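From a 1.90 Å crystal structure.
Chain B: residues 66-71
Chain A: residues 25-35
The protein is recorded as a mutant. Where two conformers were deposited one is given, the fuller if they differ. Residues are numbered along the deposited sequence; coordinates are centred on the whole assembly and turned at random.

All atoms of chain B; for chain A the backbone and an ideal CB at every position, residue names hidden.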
# COMPACT_ATOMS: atom_id res chain seq x y z
N ASP B 66 17.92 -0.37 26.21
CA ASP B 66 17.01 -1.49 26.21
C ASP B 66 16.76 -1.94 24.77
O ASP B 66 16.03 -1.27 24.03
CB ASP B 66 15.70 -1.08 26.83
CG ASP B 66 14.74 -2.20 26.98
OD1 ASP B 66 14.94 -3.31 26.47
OD2 ASP B 66 13.73 -1.95 27.64
N LYS B 67 17.35 -3.07 24.45
CA LYS B 67 17.32 -3.55 23.09
C LYS B 67 15.95 -3.98 22.66
O LYS B 67 15.68 -4.01 21.45
CB LYS B 67 18.34 -4.59 22.89
CG LYS B 67 19.70 -3.88 22.76
CD LYS B 67 20.77 -4.90 22.46
CE LYS B 67 22.15 -4.29 22.52
NZ LYS B 67 23.10 -5.37 22.24
N SER B 68 15.06 -4.31 23.61
CA SER B 68 13.71 -4.76 23.25
C SER B 68 12.89 -3.62 22.67
O SER B 68 11.87 -3.89 22.00
CB SER B 68 12.98 -5.38 24.49
OG SER B 68 12.74 -4.35 25.48
N PHE B 69 13.32 -2.39 22.86
CA PHE B 69 12.72 -1.19 22.14
C PHE B 69 13.20 -0.84 20.72
O PHE B 69 12.61 -0.07 20.06
CB PHE B 69 12.79 0.00 23.04
CG PHE B 69 11.70 -0.02 24.04
CD1 PHE B 69 10.43 0.43 23.67
CD2 PHE B 69 11.89 -0.56 25.29
CE1 PHE B 69 9.38 0.43 24.59
CE2 PHE B 69 10.83 -0.60 26.22
CZ PHE B 69 9.58 -0.06 25.88
N GLN B 70 14.29 -1.48 20.30
CA GLN B 70 15.04 -1.10 19.05
C GLN B 70 14.95 0.38 18.74
O GLN B 70 14.36 0.77 17.75
CB GLN B 70 14.50 -1.93 17.86
CG GLN B 70 14.96 -3.36 17.84
CD GLN B 70 16.46 -3.58 17.64
OE1 GLN B 70 17.24 -3.66 18.63
NE2 GLN B 70 16.85 -3.84 16.37
N PHE B 71 15.46 1.22 19.66
CA PHE B 71 15.53 2.61 19.49
C PHE B 71 16.39 2.87 18.24
O PHE B 71 17.44 2.33 18.06
CB PHE B 71 16.14 3.30 20.67
CG PHE B 71 15.23 3.39 21.82
CD1 PHE B 71 14.19 4.32 21.79
CD2 PHE B 71 15.54 2.74 23.03
CE1 PHE B 71 13.34 4.44 22.87
CE2 PHE B 71 14.71 2.92 24.12
CZ PHE B 71 13.62 3.78 24.04
N UNK A 25 11.65 -11.51 11.28
CA UNK A 25 12.51 -11.54 12.46
C UNK A 25 13.40 -10.30 12.46
O UNK A 25 13.91 -9.87 11.38
CB UNK A 25 13.35 -12.82 12.49
N UNK A 26 13.65 -9.72 13.62
CA UNK A 26 14.58 -8.60 13.77
C UNK A 26 15.62 -8.81 14.89
O UNK A 26 15.28 -9.35 15.98
CB UNK A 26 13.79 -7.32 14.05
N UNK A 27 16.82 -8.42 14.60
CA UNK A 27 18.03 -8.67 15.49
C UNK A 27 18.73 -7.37 15.72
O UNK A 27 18.69 -6.47 14.88
CB UNK A 27 19.01 -9.68 14.88
N UNK A 28 19.24 -7.13 16.95
CA UNK A 28 20.17 -6.11 17.15
C UNK A 28 21.49 -6.46 16.42
O UNK A 28 21.74 -7.60 16.05
CB UNK A 28 20.38 -5.89 18.65
N UNK A 29 22.40 -5.50 16.28
CA UNK A 29 23.65 -5.80 15.52
C UNK A 29 24.47 -6.87 16.19
O UNK A 29 25.14 -7.61 15.49
CB UNK A 29 24.51 -4.54 15.36
N UNK A 30 24.36 -7.02 17.51
CA UNK A 30 25.07 -8.06 18.22
C UNK A 30 24.36 -9.40 18.27
O UNK A 30 24.87 -10.33 18.85
CB UNK A 30 25.35 -7.59 19.65
N UNK A 31 23.26 -9.54 17.53
CA UNK A 31 22.59 -10.77 17.42
C UNK A 31 21.48 -10.96 18.46
O UNK A 31 20.88 -12.01 18.49
CB UNK A 31 23.62 -11.90 17.52
N UNK A 32 21.24 -9.99 19.32
CA UNK A 32 20.13 -10.19 20.28
C UNK A 32 18.81 -10.15 19.52
O UNK A 32 18.57 -9.18 18.79
CB UNK A 32 20.15 -9.13 21.38
N UNK A 33 17.96 -11.13 19.73
CA UNK A 33 16.63 -11.20 19.07
C UNK A 33 15.73 -10.13 19.64
O UNK A 33 15.49 -10.05 20.86
CB UNK A 33 15.99 -12.58 19.25
N UNK A 34 15.22 -9.24 18.79
CA UNK A 34 14.13 -8.33 19.15
C UNK A 34 12.72 -8.81 19.03
O UNK A 34 11.93 -8.60 19.93
CB UNK A 34 14.25 -7.07 18.29
N UNK A 35 12.40 -9.59 17.97
CA UNK A 35 11.05 -9.97 17.68
C UNK A 35 11.04 -10.85 16.53
O UNK A 35 12.04 -10.95 15.78
CB UNK A 35 10.15 -8.76 17.44

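Position 25 has no chain B atom within 5.5 Å of its ideal CB, leaving the choice open; it is A25(A).

At 26 the CB points toward chain B and lies 5.2 Å from Q70(B) NE2. An amide donor at that range calls for an acceptor on a side chain of some length, glutamate or glutamine for example. The residue is E26(A), extended with chi1 and chi2 both t, and Q70(B) NE2 donates to E26(A) OE2 at 2.9 Å with an N-H...acceptor angle of 156°.

Position 27 points away, so its side chain is unconstrained here. It is F27(A).

The CB at 28 points toward chain B, 3.9 Å from Q70(B) OE1 and 4.0 Å from K67(B) CD. The amide oxygen asks for a donor, and the short range favours a small one: serine or threonine. S28(A), chi1 m, donates from OG to Q70(B) OE1 at 2.7 Å. With 26, it engages both ends of the Q70(B) amide.

Position 29 points sideways with nothing near its CB; many residues would fit, and R29(A) makes no contact.

At 30 the CB is also sideways, but 4.1 Å from K67(B) NZ. A short acid suits this ammonium, though a polar neutral residue could serve. D30(A), chi1 p, brings OD2 to 2.6 Å from K67(B) NZ in a salt bridge. Water 1 accepts from both D30(A) N and K67(B) NZ.

Position 31 has phi/psi of 91/1, where a CB would jam against the preceding carbonyl oxygen. Glycine is indicated by the backbone alone, and G31(A) closes a type I turn begun at 28.

The CB at 32 points toward chain B, 4.4 Å from K67(B) CD, beside an aliphatic stretch; small polar or branched residues would suit. T32(A) turns its hydroxyl to its own chain: T32(A) OG1 donates to D30(A) OD1 at 2.7 Å, and T32(A) N donates to the same OD1 at 3.0 Å, which helps to fix the acid.

Position 33 is out of reach and unrestricted by chain B; it is I33(A).

At 34 the CB points toward chain B, 3.8 Å from Q70(B) CG, with the carbonyls of K67(B) and S68(B) nearby. A flat ring, ideally with a polar edge, suits this mixture. H34(A) places one face under Q70(B) CG, which lies 3.3 Å from the H34(A) ring centroid in a CH-pi contact, while H34(A) NE2 comes within 3.0 Å of S68(B) O.

Position 35 is out of reach; S35(A) OG hydrogen-bonds H34(A) ND1 at 2.9 Å.

Chain A 25-35: AEFSRDGTIHS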
# COMPACT_ATOMS: atom_id res chain seq x y z
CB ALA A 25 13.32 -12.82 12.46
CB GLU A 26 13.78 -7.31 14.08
CG GLU A 26 14.63 -6.04 14.26
CD GLU A 26 13.85 -4.72 14.27
OE1 GLU A 26 12.69 -4.72 13.75
OE2 GLU A 26 14.39 -3.71 14.78
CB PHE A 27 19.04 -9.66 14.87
CG PHE A 27 18.48 -10.95 14.49
CD1 PHE A 27 17.79 -11.09 13.30
CD2 PHE A 27 18.58 -12.05 15.31
CE1 PHE A 27 17.25 -12.29 12.93
CE2 PHE A 27 18.05 -13.25 14.94
CZ PHE A 27 17.34 -13.39 13.78
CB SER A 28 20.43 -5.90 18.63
OG SER A 28 19.30 -5.28 19.23
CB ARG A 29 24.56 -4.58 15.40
CG ARG A 29 23.76 -3.38 15.18
CD ARG A 29 24.52 -2.18 14.87
NE ARG A 29 23.57 -1.20 14.45
CZ ARG A 29 23.88 0.05 14.15
NH1 ARG A 29 25.13 0.49 14.24
NH2 ARG A 29 22.91 0.84 13.70
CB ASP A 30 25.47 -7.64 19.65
CG ASP A 30 24.28 -7.67 20.64
OD1 ASP A 30 23.10 -7.84 20.26
OD2 ASP A 30 24.50 -7.50 21.84
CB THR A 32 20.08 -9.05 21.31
OG1 THR A 32 21.34 -9.01 21.99
CG2 THR A 32 18.98 -9.29 22.34
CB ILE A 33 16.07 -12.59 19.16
CG1 ILE A 33 17.03 -13.63 18.54
CG2 ILE A 33 14.73 -12.66 18.46
CD1 ILE A 33 16.76 -15.05 18.96
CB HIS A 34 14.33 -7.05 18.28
CG HIS A 34 13.26 -6.04 18.43
ND1 HIS A 34 12.19 -5.97 17.55
CD2 HIS A 34 13.06 -5.09 19.36
CE1 HIS A 34 11.36 -5.06 17.98
NE2 HIS A 34 11.87 -4.49 19.07
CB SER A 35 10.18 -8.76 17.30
OG SER A 35 10.78 -8.06 16.20
O HOH W 1 23.50 -4.48 19.17
O HOH W 2 10.69 -6.47 21.31
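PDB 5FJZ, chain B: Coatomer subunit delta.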